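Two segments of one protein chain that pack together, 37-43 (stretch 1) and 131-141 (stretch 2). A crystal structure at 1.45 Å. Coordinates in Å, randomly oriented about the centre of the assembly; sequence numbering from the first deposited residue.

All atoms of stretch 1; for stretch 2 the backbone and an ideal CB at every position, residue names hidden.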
ATOM      1  N   THR A  37      -0.401  -4.023   0.833  1.00  7.00           N
ATOM      2  CA  THR A  37       0.442  -4.825   1.717  1.00  7.12           C
ATOM      3  C   THR A  37       0.256  -4.550   3.204  1.00  7.02           C
ATOM      4  O   THR A  37       0.881  -5.235   4.020  1.00  6.96           O
ATOM      5  CB  THR A  37       1.926  -4.757   1.331  1.00  7.25           C
ATOM      6  OG1 THR A  37       2.371  -3.404   1.449  1.00  7.40           O
ATOM      7  CG2 THR A  37       2.155  -5.260  -0.086  1.00  7.44           C
ATOM      8  N   GLY A  38      -0.572  -3.560   3.555  1.00  7.30           N
ATOM      9  CA  GLY A  38      -0.947  -3.265   4.936  1.00  7.32           C
ATOM     10  C   GLY A  38      -2.216  -3.853   5.474  1.00  7.59           C
ATOM     11  O   GLY A  38      -2.635  -3.488   6.554  1.00  7.73           O
ATOM     12  N   SER A  39      -2.824  -4.787   4.737  1.00  7.45           N
ATOM     13  CA  SER A  39      -4.001  -5.493   5.193  1.00  7.67           C
ATOM     14  C   SER A  39      -4.044  -6.843   4.505  1.00  7.55           C
ATOM     15  O   SER A  39      -3.259  -7.069   3.590  1.00  7.06           O
ATOM     16  CB  SER A  39      -5.270  -4.682   4.946  1.00  7.87           C
ATOM     17  OG  SER A  39      -5.598  -4.624   3.562  1.00  8.39           O
ATOM     18  N   ALA A  40      -4.911  -7.740   4.982  1.00  8.00           N
ATOM     19  CA  ALA A  40      -4.900  -9.147   4.521  1.00  8.22           C
ATOM     20  C   ALA A  40      -6.211  -9.622   3.883  1.00  8.62           C
ATOM     21  O   ALA A  40      -6.255 -10.752   3.399  1.00 10.07           O
ATOM     22  CB  ALA A  40      -4.484 -10.091   5.643  1.00  8.70           C
ATOM     23  N   ASN A  41      -7.228  -8.767   3.828  1.00  8.31           N
ATOM     24  CA  ASN A  41      -8.567  -9.169   3.351  1.00  8.11           C
ATOM     25  C   ASN A  41      -8.847  -8.650   1.952  1.00  8.14           C
ATOM     26  O   ASN A  41      -8.391  -7.548   1.586  1.00  8.04           O
ATOM     27  CB  ASN A  41      -9.646  -8.642   4.294  1.00  8.38           C
ATOM     28  CG  ASN A  41      -9.647  -9.361   5.619  1.00  9.34           C
ATOM     29  OD1 ASN A  41      -8.858  -9.033   6.487  1.00  9.61           O
ATOM     30  ND2 ASN A  41     -10.501 -10.381   5.755  1.00  9.53           N
ATOM     31  N   LEU A  42      -9.617  -9.427   1.192  1.00  8.07           N
ATOM     32  CA  LEU A  42     -10.207  -8.983  -0.068  1.00  8.08           C
ATOM     33  C   LEU A  42     -11.664  -8.616   0.181  1.00  8.04           C
ATOM     34  O   LEU A  42     -12.411  -9.386   0.790  1.00  8.18           O
ATOM     35  CB  LEU A  42     -10.158 -10.099  -1.106  1.00  8.30           C
ATOM     36  CG  LEU A  42     -10.858  -9.871  -2.450  1.00  8.65           C
ATOM     37  CD1 LEU A  42     -10.375  -8.680  -3.248  1.00  9.05           C
ATOM     38  CD2 LEU A  42     -10.710 -11.160  -3.224  1.00  8.97           C
ATOM     39  N   TRP A  43     -12.087  -7.449  -0.304  1.00  7.82           N
ATOM     40  CA  TRP A  43     -13.529  -7.129  -0.285  1.00  8.65           C
ATOM     41  C   TRP A  43     -13.914  -6.270  -1.474  1.00  8.29           C
ATOM     42  O   TRP A  43     -13.086  -5.579  -2.056  1.00  8.59           O
ATOM     43  CB  TRP A  43     -13.973  -6.470   1.026  1.00  8.24           C
ATOM     44  CG  TRP A  43     -13.351  -5.133   1.308  1.00  8.72           C
ATOM     45  CD1 TRP A  43     -12.211  -4.894   2.066  1.00  8.98           C
ATOM     46  CD2 TRP A  43     -13.772  -3.866   0.820  1.00  9.06           C
ATOM     47  NE1 TRP A  43     -11.928  -3.564   2.072  1.00  9.22           N
ATOM     48  CE2 TRP A  43     -12.839  -2.907   1.282  1.00  9.16           C
ATOM     49  CE3 TRP A  43     -14.812  -3.445  -0.018  1.00  9.00           C
ATOM     50  CZ2 TRP A  43     -12.970  -1.543   1.007  1.00  9.59           C
ATOM     51  CZ3 TRP A  43     -14.936  -2.079  -0.295  1.00  9.34           C
ATOM     52  CH2 TRP A  43     -14.005  -1.162   0.205  1.00  9.88           C
ATOM     53  N   UNK A 131      -1.951 -13.886   9.428  1.00  7.82           N
ATOM     54  CA  UNK A 131      -2.152 -13.690  10.852  1.00  8.49           C
ATOM     55  C   UNK A 131      -3.075 -12.502  11.157  1.00  8.86           C
ATOM     56  O   UNK A 131      -3.766 -12.531  12.175  1.00 10.65           O
ATOM     57  CB  UNK A 131      -0.799 -13.488  11.538  1.00  8.49           C
ATOM     58  N   UNK A 132      -3.118 -11.483  10.300  1.00  8.98           N
ATOM     59  CA  UNK A 132      -3.968 -10.299  10.564  1.00  9.15           C
ATOM     60  C   UNK A 132      -5.253 -10.257   9.726  1.00  9.41           C
ATOM     61  O   UNK A 132      -5.965  -9.271   9.776  1.00 11.31           O
ATOM     62  CB  UNK A 132      -3.164  -9.025  10.299  1.00  9.15           C
ATOM     63  N   UNK A 133      -5.550 -11.329   8.998  1.00  9.34           N
ATOM     64  CA  UNK A 133      -6.805 -11.386   8.231  1.00  9.45           C
ATOM     65  C   UNK A 133      -8.013 -11.424   9.170  1.00  9.95           C
ATOM     66  O   UNK A 133      -8.119 -12.308  10.028  1.00 10.78           O
ATOM     67  CB  UNK A 133      -6.816 -12.609   7.312  1.00  9.45           C
ATOM     68  N   UNK A 134      -8.922 -10.485   8.968  1.00  9.26           N
ATOM     69  CA  UNK A 134     -10.192 -10.459   9.692  1.00  9.49           C
ATOM     70  C   UNK A 134     -10.960 -11.726   9.328  1.00  9.92           C
ATOM     71  O   UNK A 134     -10.997 -12.134   8.177  1.00 10.05           O
ATOM     72  CB  UNK A 134     -11.002  -9.204   9.361  1.00  9.49           C
ATOM     73  N   UNK A 135     -11.526 -12.346  10.363  1.00  9.97           N
ATOM     74  CA  UNK A 135     -12.210 -13.633  10.279  1.00 10.77           C
ATOM     75  C   UNK A 135     -11.318 -14.825   9.898  1.00 11.05           C
ATOM     76  O   UNK A 135     -11.831 -15.890   9.654  1.00 12.08           O
ATOM     77  CB  UNK A 135     -13.345 -13.520   9.260  1.00 10.77           C
ATOM     78  N   UNK A 136      -9.991 -14.646   9.868  1.00 10.69           N
ATOM     79  CA  UNK A 136      -9.083 -15.747   9.576  1.00 11.16           C
ATOM     80  C   UNK A 136      -9.189 -16.313   8.174  1.00 11.30           C
ATOM     81  O   UNK A 136      -8.751 -17.417   7.908  1.00 13.21           O
ATOM     82  CB  UNK A 136      -9.324 -16.876  10.580  1.00 11.16           C
ATOM     83  N   UNK A 137      -9.798 -15.562   7.274  1.00 11.87           N
ATOM     84  CA  UNK A 137      -9.994 -16.029   5.903  1.00 11.24           C
ATOM     85  C   UNK A 137      -8.686 -15.947   5.138  1.00 10.75           C
ATOM     86  O   UNK A 137      -7.895 -15.001   5.337  1.00 11.31           O
ATOM     87  CB  UNK A 137     -11.078 -15.212   5.197  1.00 11.24           C
ATOM     88  N   UNK A 138      -8.466 -16.939   4.287  1.00  9.73           N
ATOM     89  CA  UNK A 138      -7.198 -17.073   3.546  1.00  9.65           C
ATOM     90  C   UNK A 138      -6.988 -15.907   2.583  1.00  8.98           C
ATOM     91  O   UNK A 138      -7.831 -15.650   1.706  1.00  9.05           O
ATOM     92  CB  UNK A 138      -7.170 -18.393   2.772  1.00  9.65           C
ATOM     93  N   UNK A 139      -5.851 -15.187   2.698  1.00  8.23           N
ATOM     94  CA  UNK A 139      -5.598 -14.132   1.719  1.00  8.23           C
ATOM     95  C   UNK A 139      -5.286 -14.649   0.327  1.00  7.95           C
ATOM     96  O   UNK A 139      -4.891 -15.802   0.136  1.00  8.41           O
ATOM     97  CB  UNK A 139      -4.439 -13.255   2.197  1.00  8.23           C
ATOM     98  N   UNK A 140      -5.495 -13.784  -0.646  1.00  8.08           N
ATOM     99  CA  UNK A 140      -5.309 -14.123  -2.044  1.00  8.45           C
ATOM    100  C   UNK A 140      -3.933 -14.724  -2.306  1.00  8.01           C
ATOM    101  O   UNK A 140      -3.834 -15.804  -2.902  1.00  7.99           O
ATOM    102  CB  UNK A 140      -5.512 -12.881  -2.915  1.00  8.45           C
ATOM    103  N   UNK A 141      -2.866 -14.083  -1.812  1.00  7.66           N
ATOM    104  CA  UNK A 141      -1.535 -14.578  -2.139  1.00  8.33           C
ATOM    105  C   UNK A 141      -1.302 -15.920  -1.472  1.00  8.26           C
ATOM    106  O   UNK A 141      -0.681 -16.810  -2.038  1.00  8.57           O
ATOM    107  CB  UNK A 141      -0.461 -13.575  -1.713  1.00  8.33           C
TER

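At position 131 the CA-to-CB bond points away from stretch 1, with nothing of that stretch within 5.5 Å of the CB. Many side chains would suit. The residue is S131, whose OG is hydrogen-bonded elsewhere in the structure.

At position 132 the bond points sideways, and the ideal CB lies 5.0 Å from A40 CB. The methyl of A40 and the backbone of G38 and S39 offer no charge. A medium or long apolar side chain could reach back over them. It is I132. With chi1 at p and chi2 at t, CG1 comes to 4.1 Å from A40 CB, and CD1 ends 4.4 Å from S39 CA.

Position 133 gives the closest CA-to-CA approach: its CA is 4.7 Å from A40 CA. The ideal CB is already 3.8 Å from A40 CB, so a small side chain fits without reaching further. A133 meets A40 methyl to methyl, CB to CB at 3.8 Å.

At position 134 the amide of N41 faces the backbone. The 134 N donates to N41 OD1 at 2.9 Å, and N41 ND2 donates to the 134 O at 3.0 Å. These bonds need only backbone, so they leave the side chain open, though proline would lack the N-H. The residue is V134; its CB packs 3.6 Å from N41 OD1.

Position 135 has phi 65°, which favours glycine, asparagine or aspartate. Its ideal CB is 5.5 Å from N41 ND2. It is D135, making no contact with stretch 1.

Position 136 again has positive phi, 66°, and a CB would point away. Glycine suits best, and it is G136.

At position 137 the ideal CB is 4.9 Å from N41 ND2. A modest apolar group could fill the gap. V137 does so, with CG2 3.5 Å from N41 ND2. Its O accepts from water 2, which also donates to A40 O.

At 138 the CA-to-CB bond points away, and stretch 1 sets no limit on the side chain; it is V138.

At position 139 the ideal CB is 3.3 Å from A40 O, and phi is -70°. A compact residue or proline suits. P139 sits at the N-cap position, its CG 4.1 Å from A40 CB.

Position 140 points sideways near L42, favouring a branched apolar side chain. V140 CG2 packs 3.9 Å from L42 CD2. Its N donates to water 1, which donates to A40 O.

Position 141 is out of reach of stretch 1, which therefore leaves the choice open; it is F141.

Stretch 2 131-141: SIAVDGVVPVF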
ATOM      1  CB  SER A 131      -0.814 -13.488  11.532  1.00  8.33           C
ATOM      2  OG  SER A 131      -0.176 -12.321  10.995  1.00  8.60           O
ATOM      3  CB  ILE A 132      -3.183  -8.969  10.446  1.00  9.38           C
ATOM      4  CG1 ILE A 132      -2.709  -8.726   9.020  1.00  9.80           C
ATOM      5  CG2 ILE A 132      -2.000  -8.991  11.402  1.00  9.30           C
ATOM      6  CD1 ILE A 132      -2.217  -7.318   8.765  1.00  9.85           C
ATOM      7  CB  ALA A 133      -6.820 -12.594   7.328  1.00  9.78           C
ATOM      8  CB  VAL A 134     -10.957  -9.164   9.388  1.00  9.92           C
ATOM      9  CG1 VAL A 134     -12.369  -9.200   9.953  1.00 10.32           C
ATOM     10  CG2 VAL A 134     -10.217  -7.968   9.941  1.00 10.28           C
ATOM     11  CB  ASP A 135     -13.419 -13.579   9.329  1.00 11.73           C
ATOM     12  CG  ASP A 135     -14.587 -12.731   9.848  1.00 12.58           C
ATOM     13  OD1 ASP A 135     -14.544 -12.126  10.937  1.00 14.50           O
ATOM     14  OD2 ASP A 135     -15.613 -12.703   9.115  1.00 13.37           O
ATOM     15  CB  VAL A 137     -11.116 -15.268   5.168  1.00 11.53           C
ATOM     16  CG1 VAL A 137     -12.481 -15.664   5.735  1.00 11.77           C
ATOM     17  CG2 VAL A 137     -10.962 -13.772   5.211  1.00 12.08           C
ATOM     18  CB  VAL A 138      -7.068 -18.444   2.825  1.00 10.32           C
ATOM     19  CG1 VAL A 138      -8.127 -18.661   1.769  1.00 11.34           C
ATOM     20  CG2 VAL A 138      -5.677 -18.576   2.208  1.00 10.88           C
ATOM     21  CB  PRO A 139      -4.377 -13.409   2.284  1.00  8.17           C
ATOM     22  CG  PRO A 139      -4.371 -13.749   3.749  1.00  8.04           C
ATOM     23  CD  PRO A 139      -4.849 -15.169   3.770  1.00  8.05           C
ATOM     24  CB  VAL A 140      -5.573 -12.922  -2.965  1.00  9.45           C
ATOM     25  CG1 VAL A 140      -5.226 -13.266  -4.403  1.00 10.09           C
ATOM     26  CG2 VAL A 140      -7.033 -12.522  -2.894  1.00  9.27           C
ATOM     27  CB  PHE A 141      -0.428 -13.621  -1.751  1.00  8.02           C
ATOM     28  CG  PHE A 141       0.926 -13.985  -2.318  1.00  8.33           C
ATOM     29  CD1 PHE A 141       1.149 -13.975  -3.701  1.00  8.72           C
ATOM     30  CD2 PHE A 141       1.994 -14.316  -1.487  1.00  8.41           C
ATOM     31  CE1 PHE A 141       2.384 -14.302  -4.244  1.00  8.77           C
ATOM     32  CE2 PHE A 141       3.238 -14.619  -2.020  1.00  8.55           C
ATOM     33  CZ  PHE A 141       3.436 -14.600  -3.410  1.00  8.36           C
TER
HETATM   34  O   HOH W   1      -6.364 -10.947   0.294  1.00  9.38           O
HETATM   35  O   HOH W   2      -8.153 -12.739   3.634  1.00 10.67           O
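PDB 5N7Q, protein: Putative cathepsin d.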